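Local atomic coordinates of Lic11098 (Leptospira interrogans serogroup Icterohaemorrhagiae serovar copenhageni, PDB entry 4U08), a protein that is of unknown function, a leucine-rich repeat protein of a human pathogen and possible virulence factor whose solenoid probably offers a surface for binding partners. Residues Leu278-Asn283 with Leu301-Asn306; Ser323-His328 with Thr346-Tyr351. All coordinates share one frame; numbering follows the deposited sequence.

Overall arrangement
Following the chain from the N terminus, the segments come from four successive strands of a leucine-rich repeat solenoid, 277-279, 300-302, 323-325 and 346-348, all parallel. Interaction 1 closes the loop between 278-283 and 301-306; interaction 2 opens later and closes that between 323-328 and 346-351, each spanning one return of the chain across the far side of the solenoid. The two are in series, with centres about 10 Å apart, and neither nests nor crosses. They meet where strand 300-302 lies beside 323-325: L303 N to D325 O (2.7 Å) and N305 N to E327 O (2.8 Å) are probable hydrogen bonds, and Y302 packs on D325.

Interaction 1: Leu278-Asn283 with Leu301-Asn306. With ZN (zinc ion), chain E.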
ATOM      1  N   LEU A 278     -13.377   7.660   1.315  1.00 26.27           N
ATOM      2  CA  LEU A 278     -12.944   8.337   2.522  1.00 25.76           C
ATOM      3  C   LEU A 278     -13.327   7.463   3.716  1.00 30.72           C
ATOM      4  O   LEU A 278     -14.517   7.264   4.010  1.00 29.47           O
ATOM      5  CB  LEU A 278     -13.528   9.765   2.598  1.00 25.73           C
ATOM      6  CG  LEU A 278     -13.142  10.603   3.828  1.00 29.32           C
ATOM      7  CD1 LEU A 278     -11.621  10.719   3.984  1.00 27.33           C
ATOM      8  CD2 LEU A 278     -13.841  11.963   3.819  1.00 31.46           C
ATOM      9  N   ASP A 279     -12.306   6.849   4.339  1.00 26.43           N
ATOM     10  CA  ASP A 279     -12.503   5.946   5.447  1.00 28.52           C
ATOM     11  C   ASP A 279     -12.026   6.588   6.739  1.00 35.65           C
ATOM     12  O   ASP A 279     -10.825   6.718   6.970  1.00 36.49           O
ATOM     13  CB  ASP A 279     -11.813   4.588   5.188  1.00 29.72           C
ATOM     14  CG  ASP A 279     -12.077   3.496   6.226  1.00 36.38           C
ATOM     15  OD1 ASP A 279     -12.625   3.811   7.307  1.00 34.59           O
ATOM     16  OD2 ASP A 279     -11.704   2.329   5.968  1.00 40.18           O
ATOM     17  N   LEU A 280     -12.975   7.007   7.568  1.00 30.74           N
ATOM     18  CA  LEU A 280     -12.668   7.657   8.837  1.00 28.66           C
ATOM     19  C   LEU A 280     -13.156   6.827   9.996  1.00 31.83           C
ATOM     20  O   LEU A 280     -13.331   7.351  11.074  1.00 32.17           O
ATOM     21  CB  LEU A 280     -13.286   9.055   8.864  1.00 27.84           C
ATOM     22  CG  LEU A 280     -12.642  10.088   7.972  1.00 31.51           C
ATOM     23  CD1 LEU A 280     -13.631  11.118   7.542  1.00 29.80           C
ATOM     24  CD2 LEU A 280     -11.456  10.739   8.665  1.00 32.25           C
ATOM     25  N   ASP A 281     -13.335   5.523   9.788  1.00 31.90           N
ATOM     26  CA  ASP A 281     -13.802   4.592  10.821  1.00 32.75           C
ATOM     27  C   ASP A 281     -12.838   4.608  12.023  1.00 39.35           C
ATOM     28  O   ASP A 281     -11.634   4.742  11.834  1.00 37.29           O
ATOM     29  CB  ASP A 281     -13.848   3.186  10.239  1.00 33.75           C
ATOM     30  CG  ASP A 281     -14.480   2.170  11.165  1.00 42.06           C
ATOM     31  OD1 ASP A 281     -15.688   1.921  11.028  1.00 40.14           O
ATOM     32  OD2 ASP A 281     -13.770   1.649  12.048  1.00 50.38           O
ATOM     33  N   GLY A 282     -13.380   4.500  13.234  1.00 37.30           N
ATOM     34  CA  GLY A 282     -12.573   4.445  14.452  1.00 37.37           C
ATOM     35  C   GLY A 282     -11.870   5.716  14.875  1.00 42.23           C
ATOM     36  O   GLY A 282     -10.889   5.660  15.612  1.00 44.82           O
ATOM     37  N   ASN A 283     -12.356   6.863  14.441  1.00 36.76           N
ATOM     38  CA  ASN A 283     -11.805   8.143  14.865  1.00 35.96           C
ATOM     39  C   ASN A 283     -12.678   8.719  15.981  1.00 39.12           C
ATOM     40  O   ASN A 283     -13.509   7.995  16.536  1.00 39.93           O
ATOM     41  CB  ASN A 283     -11.613   9.103  13.690  1.00 33.21           C
ATOM     42  CG  ASN A 283     -10.417   8.709  12.870  1.00 42.81           C
ATOM     43  OD1 ASN A 283      -9.301   9.112  13.157  1.00 29.99           O
ATOM     44  ND2 ASN A 283     -10.607   7.825  11.904  1.00 32.54           N
ATOM     45  N   LEU A 301     -18.190   6.453   2.009  1.00 25.23           N
ATOM     46  CA  LEU A 301     -17.882   7.257   3.197  1.00 24.60           C
ATOM     47  C   LEU A 301     -18.112   6.426   4.459  1.00 28.26           C
ATOM     48  O   LEU A 301     -19.235   5.995   4.733  1.00 25.42           O
ATOM     49  CB  LEU A 301     -18.730   8.540   3.172  1.00 24.28           C
ATOM     50  CG  LEU A 301     -18.556   9.563   4.317  1.00 28.00           C
ATOM     51  CD1 LEU A 301     -17.028   9.937   4.534  1.00 26.44           C
ATOM     52  CD2 LEU A 301     -19.400  10.794   4.051  1.00 28.47           C
ATOM     53  N   TYR A 302     -17.017   6.125   5.176  1.00 24.27           N
ATOM     54  CA  TYR A 302     -17.052   5.295   6.376  1.00 25.51           C
ATOM     55  C   TYR A 302     -16.783   6.169   7.575  1.00 30.03           C
ATOM     56  O   TYR A 302     -15.712   6.770   7.676  1.00 28.13           O
ATOM     57  CB  TYR A 302     -16.022   4.150   6.316  1.00 28.67           C
ATOM     58  CG  TYR A 302     -16.194   3.156   5.195  1.00 33.32           C
ATOM     59  CD1 TYR A 302     -17.368   2.418   5.065  1.00 36.41           C
ATOM     60  CD2 TYR A 302     -15.139   2.868   4.326  1.00 35.63           C
ATOM     61  CE1 TYR A 302     -17.504   1.451   4.070  1.00 39.26           C
ATOM     62  CE2 TYR A 302     -15.260   1.894   3.330  1.00 36.75           C
ATOM     63  CZ  TYR A 302     -16.433   1.173   3.222  1.00 45.23           C
ATOM     64  OH  TYR A 302     -16.536   0.239   2.216  1.00 46.98           O
ATOM     65  N   LEU A 303     -17.781   6.277   8.462  1.00 26.48           N
ATOM     66  CA  LEU A 303     -17.692   7.104   9.670  1.00 26.32           C
ATOM     67  C   LEU A 303     -18.049   6.330  10.931  1.00 31.92           C
ATOM     68  O   LEU A 303     -18.421   6.936  11.946  1.00 31.55           O
ATOM     69  CB  LEU A 303     -18.589   8.350   9.517  1.00 26.24           C
ATOM     70  CG  LEU A 303     -18.164   9.371   8.454  1.00 29.64           C
ATOM     71  CD1 LEU A 303     -19.330  10.219   7.990  1.00 29.49           C
ATOM     72  CD2 LEU A 303     -17.048  10.262   8.969  1.00 34.67           C
ATOM     73  N   GLY A 304     -17.908   5.018  10.889  1.00 27.81           N
ATOM     74  CA  GLY A 304     -18.239   4.185  12.027  1.00 28.26           C
ATOM     75  C   GLY A 304     -17.467   4.515  13.284  1.00 31.14           C
ATOM     76  O   GLY A 304     -16.272   4.811  13.226  1.00 28.30           O
ATOM     77  N   ASN A 305     -18.154   4.477  14.438  1.00 27.80           N
ATOM     78  CA  ASN A 305     -17.512   4.636  15.753  1.00 27.08           C
ATOM     79  C   ASN A 305     -16.833   5.999  15.957  1.00 31.78           C
ATOM     80  O   ASN A 305     -15.978   6.152  16.827  1.00 34.02           O
ATOM     81  CB  ASN A 305     -16.542   3.484  16.020  1.00 30.87           C
ATOM     82  CG  ASN A 305     -16.544   2.991  17.417  1.00 61.88           C
ATOM     83  OD1 ASN A 305     -17.491   2.334  17.851  1.00 56.10           O
ATOM     84  ND2 ASN A 305     -15.433   3.210  18.119  1.00 58.17           N
ATOM     85  N   ASN A 306     -17.296   7.014  15.248  1.00 26.79           N
ATOM     86  CA  ASN A 306     -16.921   8.367  15.566  1.00 28.47           C
ATOM     87  C   ASN A 306     -17.887   8.797  16.716  1.00 34.16           C
ATOM     88  O   ASN A 306     -18.626   7.973  17.289  1.00 36.67           O
ATOM     89  CB  ASN A 306     -17.142   9.269  14.360  1.00 38.09           C
ATOM     90  CG  ASN A 306     -16.046   9.286  13.385  1.00 69.32           C
ATOM     91  OD1 ASN A 306     -16.235   9.012  12.198  1.00 75.64           O
ATOM     92  ND2 ASN A 306     -14.870   9.568  13.868  1.00 57.19           N
TER
HETATM   93 ZN    ZN E 503     -15.919   0.147  12.465  1.00 73.31          ZN
HETATM   94  O   HOH W   1     -17.297   2.805   9.179  1.00 32.90           O
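L301 lies alongside L278, both leucines pointing the same way into the solenoid core, with L301 CD1 3.8 Å from L278 CD2. Each has CG anti to its backbone N, which keeps the two branches in step. Y302 follows on the opposite face of the sheet. Its N donates to L278 O (3.0 Å) in a nearly straight bond, and its O receives L280 N (2.7 Å), so the parallel ladder runs on just past the strand. D279 CB lies in the plane of the Y302 ring, at its edge by CD2, while the carboxylate crosses obliquely, its plane 63° from the ring. D279 OD1 is held by D281 N in an Asx turn. L303 repeats the leucine pairing, laying CD2 against L280 CD1 at 3.8 Å. At G304 the carbonyl O takes G282 N (2.9 Å), while G304 N donates to a water that in turn donates to D281 OD1. D281, with CG anti to the backbone N (chi1 -173°), sits in the type II turn L280-N283, from which its carboxylate springs to hold a zinc ion: D281 OD1 binds it at 2.3 Å and D281 OD2 reaches it at a longer 2.7 Å. N305 and N306 end the segment and its own type II turn, L303-N306, N306 CA making a CH···O contact with N283 O. N283, one repeat earlier, donates through ND2 to L280 O from above the carbonyl plane. On one flank D279 bonds backbone to L255 and L257; on the other L301 packs against L324 of strand 323-325.

Interaction 2: Ser323-His328 with Thr346-Tyr351; sequences SLDLEH and TLNLKY. With ZN (zinc ion), chain C.
Two adjacent turns of the leucine-rich repeat solenoid meet here, strands 323-325 and 346-348 running parallel at 5°. L324 N to T346 O, N348 N to L324 O and L326 N to N348 O form the ladder, which H328 N resumes by donating to K350 O (2.8 Å). On the core face L324 CD2 meets L347 CD1 and L326 CD1 meets L349 CD2, both at 3.8 Å. On the other face D325 and N348 lie side by side, carboxylate and amide planes nearly parallel (4° apart), each making an Asx turn. E327 CG is anti to the backbone N (chi1 174°) and the chain stays extended, carrying the carboxylate along K350 to N348 ND2, which donates to the anti lone pair of E327 OE1 (3.0 Å). K350 NZ stays 4.3 Å from E327 OE1, beyond a salt bridge, and two waters bridge the charges, one per carboxylate oxygen. E327 OE2 lies at the edge of the Y351 ring, 3.7 Å from Y351 CD2. H328 CD2 packs on Y351 CB while H328 NE2 binds a zinc ion (2.0 Å) that also holds a water. S323 bonds backbone to L301 on one flank; strand 369-371 packs L370 on L347 and Y371 on T346, N348 and K350.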
ATOM      1  N   SER A 323     -22.293   4.330  -0.687  1.00 26.33           N
ATOM      2  CA  SER A 323     -22.237   3.670   0.609  1.00 26.34           C
ATOM      3  C   SER A 323     -21.924   4.654   1.720  1.00 29.67           C
ATOM      4  O   SER A 323     -20.934   5.390   1.637  1.00 26.99           O
ATOM      5  CB  SER A 323     -21.203   2.545   0.569  1.00 32.65           C
ATOM      6  OG  SER A 323     -21.202   1.854   1.804  1.00 42.46           O
ATOM      7  N   LEU A 324     -22.773   4.673   2.767  1.00 27.37           N
ATOM      8  CA  LEU A 324     -22.574   5.582   3.911  1.00 25.67           C
ATOM      9  C   LEU A 324     -22.666   4.806   5.211  1.00 28.60           C
ATOM     10  O   LEU A 324     -23.687   4.162   5.493  1.00 27.84           O
ATOM     11  CB  LEU A 324     -23.577   6.749   3.847  1.00 24.77           C
ATOM     12  CG  LEU A 324     -23.566   7.813   4.975  1.00 25.88           C
ATOM     13  CD1 LEU A 324     -22.152   8.469   5.154  1.00 24.65           C
ATOM     14  CD2 LEU A 324     -24.661   8.881   4.710  1.00 28.04           C
ATOM     15  N   ASP A 325     -21.553   4.772   5.965  1.00 22.78           N
ATOM     16  CA  ASP A 325     -21.530   4.007   7.199  1.00 22.38           C
ATOM     17  C   ASP A 325     -21.453   4.945   8.404  1.00 27.87           C
ATOM     18  O   ASP A 325     -20.424   5.575   8.632  1.00 25.93           O
ATOM     19  CB  ASP A 325     -20.407   2.946   7.193  1.00 22.86           C
ATOM     20  CG  ASP A 325     -20.323   2.074   8.435  1.00 38.43           C
ATOM     21  OD1 ASP A 325     -21.174   2.253   9.372  1.00 38.59           O
ATOM     22  OD2 ASP A 325     -19.407   1.231   8.498  1.00 48.30           O
ATOM     23  N   LEU A 326     -22.544   4.990   9.197  1.00 26.58           N
ATOM     24  CA  LEU A 326     -22.622   5.878  10.371  1.00 25.49           C
ATOM     25  C   LEU A 326     -22.830   5.119  11.642  1.00 28.06           C
ATOM     26  O   LEU A 326     -23.306   5.666  12.660  1.00 25.99           O
ATOM     27  CB  LEU A 326     -23.720   6.922  10.159  1.00 25.64           C
ATOM     28  CG  LEU A 326     -23.416   7.977   9.090  1.00 30.87           C
ATOM     29  CD1 LEU A 326     -24.695   8.539   8.524  1.00 31.77           C
ATOM     30  CD2 LEU A 326     -22.506   9.082   9.647  1.00 33.07           C
ATOM     31  N   GLU A 327     -22.432   3.847  11.614  1.00 24.02           N
ATOM     32  CA  GLU A 327     -22.638   2.956  12.759  1.00 23.49           C
ATOM     33  C   GLU A 327     -21.970   3.446  14.029  1.00 28.46           C
ATOM     34  O   GLU A 327     -20.836   3.905  13.973  1.00 29.14           O
ATOM     35  CB  GLU A 327     -22.160   1.538  12.419  1.00 24.56           C
ATOM     36  CG  GLU A 327     -22.197   0.578  13.603  1.00 26.66           C
ATOM     37  CD  GLU A 327     -21.959  -0.890  13.282  1.00 34.99           C
ATOM     38  OE1 GLU A 327     -22.102  -1.292  12.105  1.00 34.25           O
ATOM     39  OE2 GLU A 327     -21.683  -1.645  14.233  1.00 33.30           O
ATOM     40  N   HIS A 328     -22.667   3.325  15.173  1.00 26.39           N
ATOM     41  CA  HIS A 328     -22.123   3.621  16.500  1.00 25.76           C
ATOM     42  C   HIS A 328     -21.583   5.051  16.652  1.00 28.09           C
ATOM     43  O   HIS A 328     -20.492   5.272  17.168  1.00 29.59           O
ATOM     44  CB  HIS A 328     -21.063   2.557  16.892  1.00 27.20           C
ATOM     45  CG  HIS A 328     -20.913   2.388  18.373  1.00 31.46           C
ATOM     46  ND1 HIS A 328     -20.057   3.196  19.118  1.00 34.05           N
ATOM     47  CD2 HIS A 328     -21.545   1.539  19.210  1.00 33.33           C
ATOM     48  CE1 HIS A 328     -20.200   2.806  20.377  1.00 33.63           C
ATOM     49  NE2 HIS A 328     -21.074   1.800  20.482  1.00 33.35           N
ATOM     50  N   THR A 346     -26.379   1.530   0.205  1.00 26.37           N
ATOM     51  CA  THR A 346     -26.230   1.007   1.555  1.00 26.37           C
ATOM     52  C   THR A 346     -26.137   2.169   2.547  1.00 28.77           C
ATOM     53  O   THR A 346     -25.322   3.070   2.363  1.00 26.33           O
ATOM     54  CB  THR A 346     -25.007   0.073   1.672  1.00 39.01           C
ATOM     55  OG1 THR A 346     -25.070  -0.890   0.628  1.00 47.36           O
ATOM     56  CG2 THR A 346     -24.981  -0.681   2.996  1.00 40.19           C
ATOM     57  N   LEU A 347     -26.949   2.108   3.615  1.00 25.51           N
ATOM     58  CA  LEU A 347     -26.942   3.142   4.665  1.00 25.02           C
ATOM     59  C   LEU A 347     -26.972   2.445   6.007  1.00 26.03           C
ATOM     60  O   LEU A 347     -27.925   1.730   6.330  1.00 26.23           O
ATOM     61  CB  LEU A 347     -28.114   4.121   4.493  1.00 24.50           C
ATOM     62  CG  LEU A 347     -28.262   5.241   5.572  1.00 26.81           C
ATOM     63  CD1 LEU A 347     -26.962   6.066   5.723  1.00 23.33           C
ATOM     64  CD2 LEU A 347     -29.424   6.181   5.229  1.00 30.26           C
ATOM     65  N   ASN A 348     -25.887   2.570   6.745  1.00 21.61           N
ATOM     66  CA  ASN A 348     -25.767   1.888   8.030  1.00 22.55           C
ATOM     67  C   ASN A 348     -25.914   2.924   9.151  1.00 26.39           C
ATOM     68  O   ASN A 348     -25.049   3.759   9.349  1.00 24.16           O
ATOM     69  CB  ASN A 348     -24.449   1.123   8.149  1.00 21.32           C
ATOM     70  CG  ASN A 348     -24.293   0.316   9.419  1.00 38.67           C
ATOM     71  OD1 ASN A 348     -25.035   0.483  10.389  1.00 31.38           O
ATOM     72  ND2 ASN A 348     -23.286  -0.556   9.474  1.00 29.04           N
ATOM     73  N   LEU A 349     -27.011   2.816   9.885  1.00 24.84           N
ATOM     74  CA  LEU A 349     -27.326   3.721  10.993  1.00 24.41           C
ATOM     75  C   LEU A 349     -27.404   2.997  12.314  1.00 27.16           C
ATOM     76  O   LEU A 349     -27.935   3.539  13.302  1.00 27.84           O
ATOM     77  CB  LEU A 349     -28.652   4.443  10.677  1.00 25.09           C
ATOM     78  CG  LEU A 349     -28.656   5.322   9.432  1.00 29.97           C
ATOM     79  CD1 LEU A 349     -30.071   5.765   9.097  1.00 29.50           C
ATOM     80  CD2 LEU A 349     -27.745   6.510   9.586  1.00 33.15           C
ATOM     81  N   LYS A 350     -26.838   1.784  12.375  1.00 22.54           N
ATOM     82  CA  LYS A 350     -26.865   1.008  13.606  1.00 22.81           C
ATOM     83  C   LYS A 350     -26.245   1.748  14.788  1.00 25.67           C
ATOM     84  O   LYS A 350     -25.270   2.466  14.612  1.00 24.59           O
ATOM     85  CB  LYS A 350     -26.118  -0.321  13.441  1.00 26.05           C
ATOM     86  CG  LYS A 350     -26.867  -1.346  12.635  1.00 42.56           C
ATOM     87  CD  LYS A 350     -26.361  -2.743  12.973  1.00 48.35           C
ATOM     88  CE  LYS A 350     -25.286  -3.222  12.043  1.00 47.28           C
ATOM     89  NZ  LYS A 350     -24.810  -4.591  12.407  1.00 53.34           N
ATOM     90  N   TYR A 351     -26.774   1.512  15.998  1.00 24.03           N
ATOM     91  CA  TYR A 351     -26.203   2.103  17.233  1.00 25.51           C
ATOM     92  C   TYR A 351     -26.156   3.625  17.240  1.00 29.66           C
ATOM     93  O   TYR A 351     -25.095   4.191  17.454  1.00 32.02           O
ATOM     94  CB  TYR A 351     -24.779   1.569  17.498  1.00 26.32           C
ATOM     95  CG  TYR A 351     -24.682   0.101  17.826  1.00 29.62           C
ATOM     96  CD1 TYR A 351     -25.037  -0.375  19.086  1.00 32.78           C
ATOM     97  CD2 TYR A 351     -24.131  -0.794  16.922  1.00 30.48           C
ATOM     98  CE1 TYR A 351     -24.868  -1.711  19.428  1.00 34.19           C
ATOM     99  CE2 TYR A 351     -24.001  -2.145  17.235  1.00 31.53           C
ATOM    100  CZ  TYR A 351     -24.367  -2.597  18.490  1.00 40.70           C
ATOM    101  OH  TYR A 351     -24.225  -3.919  18.813  1.00 43.20           O
TER
HETATM  102 ZN    ZN C 501     -21.566   0.838  22.138  1.00 36.42          ZN
HETATM  103  O   HOH W   2     -22.539  -4.201  14.269  1.00 31.59           O
HETATM  104  O   HOH W   3     -22.190  -3.789  11.062  1.00 50.51           O
HETATM  105  O   HOH W   4     -19.691   0.310  22.385  1.00 46.20           O